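Local coordinates for endoglucanase (Thermotoga maritima, PDB 2FVG), which probably acts as a metal-dependent aminopeptidase of the M42 family, with two divalent metal cations per subunit, despite its endoglucanase name, at residues Glu231-Gly242 / Ile300-His308. Numbering follows the deposited sequence.
Sequences EERKWATHLGDG and ISTPARYIH
Pro-303 of strand 297-306 packs against the loop 231-242, beside the His-238 and Gly-242 carbonyls. Its CG lies 3.3 Å from Gly-242 O and also near His-238 O, while Thr-237 CG2 lies 4.1 Å from Pro-303 CG. A proline suits this buried place, being compact and apolar; both carbonyls accept hydrogen bonds from Gln-274 NE2. A type II turn from His-238 to Asp-241 helps bring the two carbonyls to the same proline, and Gly-242, with phi 98°, takes backbone angles that call for glycine. Leu-239 bridges the two ends of the contact: CD2 lies 3.6 Å from Pro-303 O, and CD1 reaches Arg-305 CB.

Beyond Leu-239 the contact thins into a solvent-facing, polar side. Arg-305 stretches out, CG anti to the backbone N (chi1 178°), and grips the Glu-231 carboxylate side-on. Arg-305 NE donates to the syn lone pair of Glu-231 OE2 at 2.9 Å; Arg-305 NH2 bonds both OE2 and, at 3.2 Å, Glu-231 OE1, the two planes differing by only 26°. A leucine in place of Arg-305 would probably leave the Glu-231 carboxylate without the two nitrogens that hold it, and the nearby loop end freer to move. Arg-233 NE comes within 3.5 Å of Arg-305 NH2, a like-charge approach that Glu-231 probably offsets. Shape therefore fixes the buried end, whereas charge probably tethers the loop at Glu-231, itself poorly ordered, to the strand leading to His-308, a predicted zinc ligand.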
ATOM      1  N   GLU A 231     -21.411 -10.310   0.257  1.00 62.46           N
ATOM      2  CA  GLU A 231     -20.918  -8.978  -0.121  1.00 60.05           C
ATOM      3  C   GLU A 231     -21.995  -7.887  -0.120  1.00 57.76           C
ATOM      4  O   GLU A 231     -23.163  -8.147  -0.429  1.00 58.03           O
ATOM      5  CB  GLU A 231     -20.241  -9.031  -1.497  1.00 60.23           C
ATOM      6  CG  GLU A 231     -19.609  -7.708  -1.930  1.00 60.80           C
ATOM      7  CD  GLU A 231     -19.156  -7.691  -3.381  1.00 60.56           C
ATOM      8  OE1 GLU A 231     -19.506  -8.623  -4.138  1.00 59.91           O
ATOM      9  OE2 GLU A 231     -18.457  -6.725  -3.761  1.00 61.50           O
ATOM     10  N   GLU A 232     -21.580  -6.667   0.221  1.00 54.20           N
ATOM     11  CA  GLU A 232     -22.471  -5.524   0.239  1.00 51.04           C
ATOM     12  C   GLU A 232     -22.183  -4.603  -0.947  1.00 48.28           C
ATOM     13  O   GLU A 232     -21.155  -3.911  -0.976  1.00 48.88           O
ATOM     14  CB  GLU A 232     -22.370  -4.774   1.570  1.00 51.05           C
ATOM     15  CG  GLU A 232     -23.275  -3.559   1.636  1.00 51.37           C
ATOM     16  CD  GLU A 232     -24.740  -3.876   1.322  1.00 54.90           C
ATOM     17  OE1 GLU A 232     -25.317  -4.805   1.942  1.00 46.80           O
ATOM     18  OE2 GLU A 232     -25.314  -3.173   0.459  1.00 52.61           O
ATOM     19  N   ARG A 233     -23.093  -4.606  -1.924  1.00 43.85           N
ATOM     20  CA  ARG A 233     -22.937  -3.800  -3.148  1.00 39.05           C
ATOM     21  C   ARG A 233     -23.616  -2.428  -3.093  1.00 37.72           C
ATOM     22  O   ARG A 233     -23.498  -1.642  -4.041  1.00 33.99           O
ATOM     23  CB  ARG A 233     -23.426  -4.572  -4.384  1.00 37.96           C
ATOM     24  CG  ARG A 233     -22.645  -5.841  -4.712  1.00 37.72           C
ATOM     25  CD  ARG A 233     -23.267  -6.554  -5.896  1.00 37.92           C
ATOM     26  NE  ARG A 233     -22.628  -7.842  -6.156  1.00 43.91           N
ATOM     27  CZ  ARG A 233     -22.983  -8.686  -7.125  1.00 45.08           C
ATOM     28  NH1 ARG A 233     -23.981  -8.395  -7.952  1.00 46.64           N
ATOM     29  NH2 ARG A 233     -22.332  -9.832  -7.272  1.00 45.20           N
ATOM     30  N   LYS A 234     -24.322  -2.137  -2.001  1.00 36.84           N
ATOM     31  CA  LYS A 234     -25.006  -0.848  -1.876  1.00 36.11           C
ATOM     32  C   LYS A 234     -24.489   0.013  -0.709  1.00 35.90           C
ATOM     33  O   LYS A 234     -24.258   1.219  -0.885  1.00 35.63           O
ATOM     34  CB  LYS A 234     -26.526  -1.041  -1.823  1.00 37.18           C
ATOM     35  CG  LYS A 234     -27.324   0.257  -1.856  1.00 43.55           C
ATOM     36  CD  LYS A 234     -28.804   0.005  -2.042  1.00 47.17           C
ATOM     37  CE  LYS A 234     -29.573   1.313  -2.187  1.00 51.55           C
ATOM     38  NZ  LYS A 234     -31.028   1.056  -2.423  1.00 58.28           N
ATOM     39  N   TRP A 235     -24.289  -0.599   0.462  1.00 33.16           N
ATOM     40  CA  TRP A 235     -23.782   0.126   1.641  1.00 33.99           C
ATOM     41  C   TRP A 235     -22.273  -0.132   1.849  1.00 31.28           C
ATOM     42  O   TRP A 235     -21.852  -0.747   2.823  1.00 31.46           O
ATOM     43  CB  TRP A 235     -24.599  -0.217   2.902  1.00 34.96           C
ATOM     44  CG  TRP A 235     -26.079  -0.282   2.638  1.00 39.83           C
ATOM     45  CD1 TRP A 235     -26.863  -1.408   2.630  1.00 40.61           C
ATOM     46  CD2 TRP A 235     -26.944   0.809   2.288  1.00 40.66           C
ATOM     47  NE1 TRP A 235     -28.164  -1.084   2.318  1.00 41.94           N
ATOM     48  CE2 TRP A 235     -28.245   0.268   2.101  1.00 42.91           C
ATOM     49  CE3 TRP A 235     -26.754   2.188   2.124  1.00 43.46           C
ATOM     50  CZ2 TRP A 235     -29.353   1.064   1.758  1.00 40.13           C
ATOM     51  CZ3 TRP A 235     -27.864   2.987   1.784  1.00 43.71           C
ATOM     52  CH2 TRP A 235     -29.142   2.416   1.605  1.00 43.20           C
ATOM     53  N   ALA A 236     -21.467   0.353   0.915  1.00 30.53           N
ATOM     54  CA  ALA A 236     -20.022   0.164   0.960  1.00 28.33           C
ATOM     55  C   ALA A 236     -19.341   1.365   0.341  1.00 27.29           C
ATOM     56  O   ALA A 236     -20.020   2.259  -0.150  1.00 29.96           O
ATOM     57  CB  ALA A 236     -19.642  -1.108   0.208  1.00 28.77           C
ATOM     58  N   THR A 237     -18.010   1.388   0.392  1.00 26.04           N
ATOM     59  CA  THR A 237     -17.209   2.435  -0.205  1.00 30.68           C
ATOM     60  C   THR A 237     -17.172   2.064  -1.683  1.00 31.32           C
ATOM     61  O   THR A 237     -16.755   0.953  -2.040  1.00 33.53           O
ATOM     62  CB  THR A 237     -15.782   2.452   0.381  1.00 30.35           C
ATOM     63  OG1 THR A 237     -15.854   2.419   1.808  1.00 32.08           O
ATOM     64  CG2 THR A 237     -15.046   3.706  -0.047  1.00 31.96           C
ATOM     65  N   HIS A 238     -17.607   2.966  -2.553  1.00 30.82           N
ATOM     66  CA  HIS A 238     -17.694   2.586  -3.965  1.00 28.51           C
ATOM     67  C   HIS A 238     -16.708   3.143  -4.947  1.00 24.97           C
ATOM     68  O   HIS A 238     -16.288   4.291  -4.840  1.00 28.47           O
ATOM     69  CB  HIS A 238     -19.099   2.858  -4.483  1.00 29.98           C
ATOM     70  CG  HIS A 238     -20.158   2.162  -3.692  1.00 34.65           C
ATOM     71  ND1 HIS A 238     -20.204   0.786  -3.558  1.00 36.12           N
ATOM     72  CD2 HIS A 238     -21.217   2.646  -3.002  1.00 32.48           C
ATOM     73  CE1 HIS A 238     -21.239   0.456  -2.807  1.00 36.59           C
ATOM     74  NE2 HIS A 238     -21.872   1.565  -2.462  1.00 37.21           N
ATOM     75  N   LEU A 239     -16.365   2.314  -5.936  1.00 25.22           N
ATOM     76  CA  LEU A 239     -15.521   2.738  -7.050  1.00 25.83           C
ATOM     77  C   LEU A 239     -16.276   3.844  -7.773  1.00 26.97           C
ATOM     78  O   LEU A 239     -17.473   3.715  -8.022  1.00 26.97           O
ATOM     79  CB  LEU A 239     -15.275   1.579  -8.022  1.00 25.36           C
ATOM     80  CG  LEU A 239     -14.417   0.373  -7.617  1.00 25.16           C
ATOM     81  CD1 LEU A 239     -14.386  -0.614  -8.740  1.00 22.92           C
ATOM     82  CD2 LEU A 239     -13.017   0.794  -7.300  1.00 25.03           C
ATOM     83  N   GLY A 240     -15.597   4.942  -8.065  1.00 28.00           N
ATOM     84  CA  GLY A 240     -16.213   6.038  -8.795  1.00 30.40           C
ATOM     85  C   GLY A 240     -16.755   7.172  -7.945  1.00 30.42           C
ATOM     86  O   GLY A 240     -16.923   8.282  -8.449  1.00 31.28           O
ATOM     87  N   ASP A 241     -17.035   6.903  -6.670  1.00 29.20           N
ATOM     88  CA  ASP A 241     -17.572   7.940  -5.768  1.00 30.02           C
ATOM     89  C   ASP A 241     -16.518   8.842  -5.085  1.00 29.97           C
ATOM     90  O   ASP A 241     -16.871   9.687  -4.263  1.00 29.32           O
ATOM     91  CB  ASP A 241     -18.551   7.324  -4.748  1.00 30.54           C
ATOM     92  CG  ASP A 241     -19.868   6.862  -5.397  1.00 35.49           C
ATOM     93  OD1 ASP A 241     -20.037   7.023  -6.624  1.00 38.33           O
ATOM     94  OD2 ASP A 241     -20.749   6.344  -4.680  1.00 38.89           O
ATOM     95  N   GLY A 242     -15.241   8.660  -5.432  1.00 28.10           N
ATOM     96  CA  GLY A 242     -14.147   9.492  -4.915  1.00 27.64           C
ATOM     97  C   GLY A 242     -13.385   8.905  -3.739  1.00 27.15           C
ATOM     98  O   GLY A 242     -13.705   7.819  -3.272  1.00 28.80           O
ATOM     99  N   ILE A 300      -7.216   8.972   4.426  1.00 24.55           N
ATOM    100  CA  ILE A 300      -7.841   9.101   3.121  1.00 25.76           C
ATOM    101  C   ILE A 300      -7.583   7.810   2.330  1.00 27.49           C
ATOM    102  O   ILE A 300      -6.445   7.327   2.251  1.00 28.85           O
ATOM    103  CB  ILE A 300      -7.287  10.322   2.398  1.00 28.08           C
ATOM    104  CG1 ILE A 300      -7.668  11.579   3.187  1.00 26.99           C
ATOM    105  CG2 ILE A 300      -7.880  10.447   1.008  1.00 30.28           C
ATOM    106  CD1 ILE A 300      -6.939  12.818   2.744  1.00 21.09           C
ATOM    107  N   SER A 301      -8.637   7.236   1.766  1.00 25.97           N
ATOM    108  CA  SER A 301      -8.485   5.986   1.050  1.00 27.43           C
ATOM    109  C   SER A 301      -9.029   6.000  -0.370  1.00 28.42           C
ATOM    110  O   SER A 301     -10.096   6.567  -0.646  1.00 31.69           O
ATOM    111  CB  SER A 301      -9.211   4.871   1.812  1.00 27.85           C
ATOM    112  OG  SER A 301      -8.757   4.771   3.137  1.00 29.12           O
ATOM    113  N   THR A 302      -8.282   5.374  -1.263  1.00 26.53           N
ATOM    114  CA  THR A 302      -8.737   5.120  -2.614  1.00 26.55           C
ATOM    115  C   THR A 302      -9.585   3.829  -2.518  1.00 24.12           C
ATOM    116  O   THR A 302      -9.135   2.827  -1.962  1.00 24.00           O
ATOM    117  CB  THR A 302      -7.546   4.911  -3.578  1.00 25.28           C
ATOM    118  OG1 THR A 302      -6.749   6.095  -3.576  1.00 35.47           O
ATOM    119  CG2 THR A 302      -8.032   4.664  -5.039  1.00 19.98           C
ATOM    120  N   PRO A 303     -10.831   3.859  -3.018  1.00 24.48           N
ATOM    121  CA  PRO A 303     -11.650   2.632  -3.005  1.00 23.04           C
ATOM    122  C   PRO A 303     -11.074   1.571  -3.950  1.00 23.79           C
ATOM    123  O   PRO A 303     -10.489   1.909  -4.971  1.00 26.55           O
ATOM    124  CB  PRO A 303     -13.010   3.102  -3.565  1.00 22.56           C
ATOM    125  CG  PRO A 303     -12.999   4.587  -3.448  1.00 24.42           C
ATOM    126  CD  PRO A 303     -11.553   5.001  -3.600  1.00 20.66           C
ATOM    127  N   ALA A 304     -11.229   0.302  -3.589  1.00 24.32           N
ATOM    128  CA  ALA A 304     -10.824  -0.814  -4.435  1.00 22.82           C
ATOM    129  C   ALA A 304     -11.909  -1.865  -4.242  1.00 24.17           C
ATOM    130  O   ALA A 304     -12.593  -1.853  -3.232  1.00 22.46           O
ATOM    131  CB  ALA A 304      -9.465  -1.369  -3.984  1.00 23.02           C
ATOM    132  N   ARG A 305     -12.075  -2.768  -5.203  1.00 23.83           N
ATOM    133  CA  ARG A 305     -13.029  -3.858  -5.062  1.00 24.13           C
ATOM    134  C   ARG A 305     -12.366  -5.148  -5.511  1.00 23.71           C
ATOM    135  O   ARG A 305     -11.789  -5.187  -6.592  1.00 23.50           O
ATOM    136  CB  ARG A 305     -14.284  -3.581  -5.910  1.00 21.06           C
ATOM    137  CG  ARG A 305     -15.322  -4.684  -5.863  1.00 22.34           C
ATOM    138  CD  ARG A 305     -16.710  -4.216  -6.326  1.00 27.19           C
ATOM    139  NE  ARG A 305     -17.715  -5.270  -6.111  1.00 37.10           N
ATOM    140  CZ  ARG A 305     -18.458  -5.854  -7.059  1.00 41.24           C
ATOM    141  NH1 ARG A 305     -18.403  -5.471  -8.338  1.00 35.93           N
ATOM    142  NH2 ARG A 305     -19.313  -6.801  -6.711  1.00 41.69           N
ATOM    143  N   TYR A 306     -12.466  -6.218  -4.727  1.00 27.22           N
ATOM    144  CA  TYR A 306     -11.863  -7.488  -5.166  1.00 28.86           C
ATOM    145  C   TYR A 306     -12.529  -8.036  -6.417  1.00 28.08           C
ATOM    146  O   TYR A 306     -13.715  -7.817  -6.652  1.00 26.48           O
ATOM    147  CB  TYR A 306     -11.841  -8.574  -4.067  1.00 33.66           C
ATOM    148  CG  TYR A 306     -10.842  -8.302  -2.940  1.00 41.76           C
ATOM    149  CD1 TYR A 306      -9.460  -8.234  -3.193  1.00 45.49           C
ATOM    150  CD2 TYR A 306     -11.276  -8.132  -1.619  1.00 47.84           C
ATOM    151  CE1 TYR A 306      -8.539  -7.979  -2.157  1.00 46.36           C
ATOM    152  CE2 TYR A 306     -10.367  -7.882  -0.574  1.00 48.67           C
ATOM    153  CZ  TYR A 306      -9.003  -7.805  -0.849  1.00 48.59           C
ATOM    154  OH  TYR A 306      -8.116  -7.562   0.190  1.00 50.72           O
ATOM    155  N   ILE A 307     -11.739  -8.698  -7.246  1.00 28.85           N
ATOM    156  CA  ILE A 307     -12.272  -9.395  -8.407  1.00 30.59           C
ATOM    157  C   ILE A 307     -11.911 -10.875  -8.240  1.00 34.00           C
ATOM    158  O   ILE A 307     -12.795 -11.714  -8.035  1.00 38.99           O
ATOM    159  CB  ILE A 307     -11.938  -8.710  -9.787  1.00 31.15           C
ATOM    160  CG1 ILE A 307     -12.507  -9.526 -10.955  1.00 33.43           C
ATOM    161  CG2 ILE A 307     -10.439  -8.452  -9.956  1.00 29.95           C
ATOM    162  CD1 ILE A 307     -13.933 -10.064 -10.724  1.00 34.04           C
ATOM    163  N   HIS A 308     -10.640 -11.217  -8.279  1.00 34.08           N
ATOM    164  CA  HIS A 308     -10.275 -12.590  -7.995  1.00 35.92           C
ATOM    165  C   HIS A 308      -8.982 -12.517  -7.205  1.00 36.68           C
ATOM    166  O   HIS A 308      -7.901 -12.543  -7.787  1.00 37.45           O
ATOM    167  CB  HIS A 308     -10.134 -13.416  -9.285  1.00 35.79           C
TER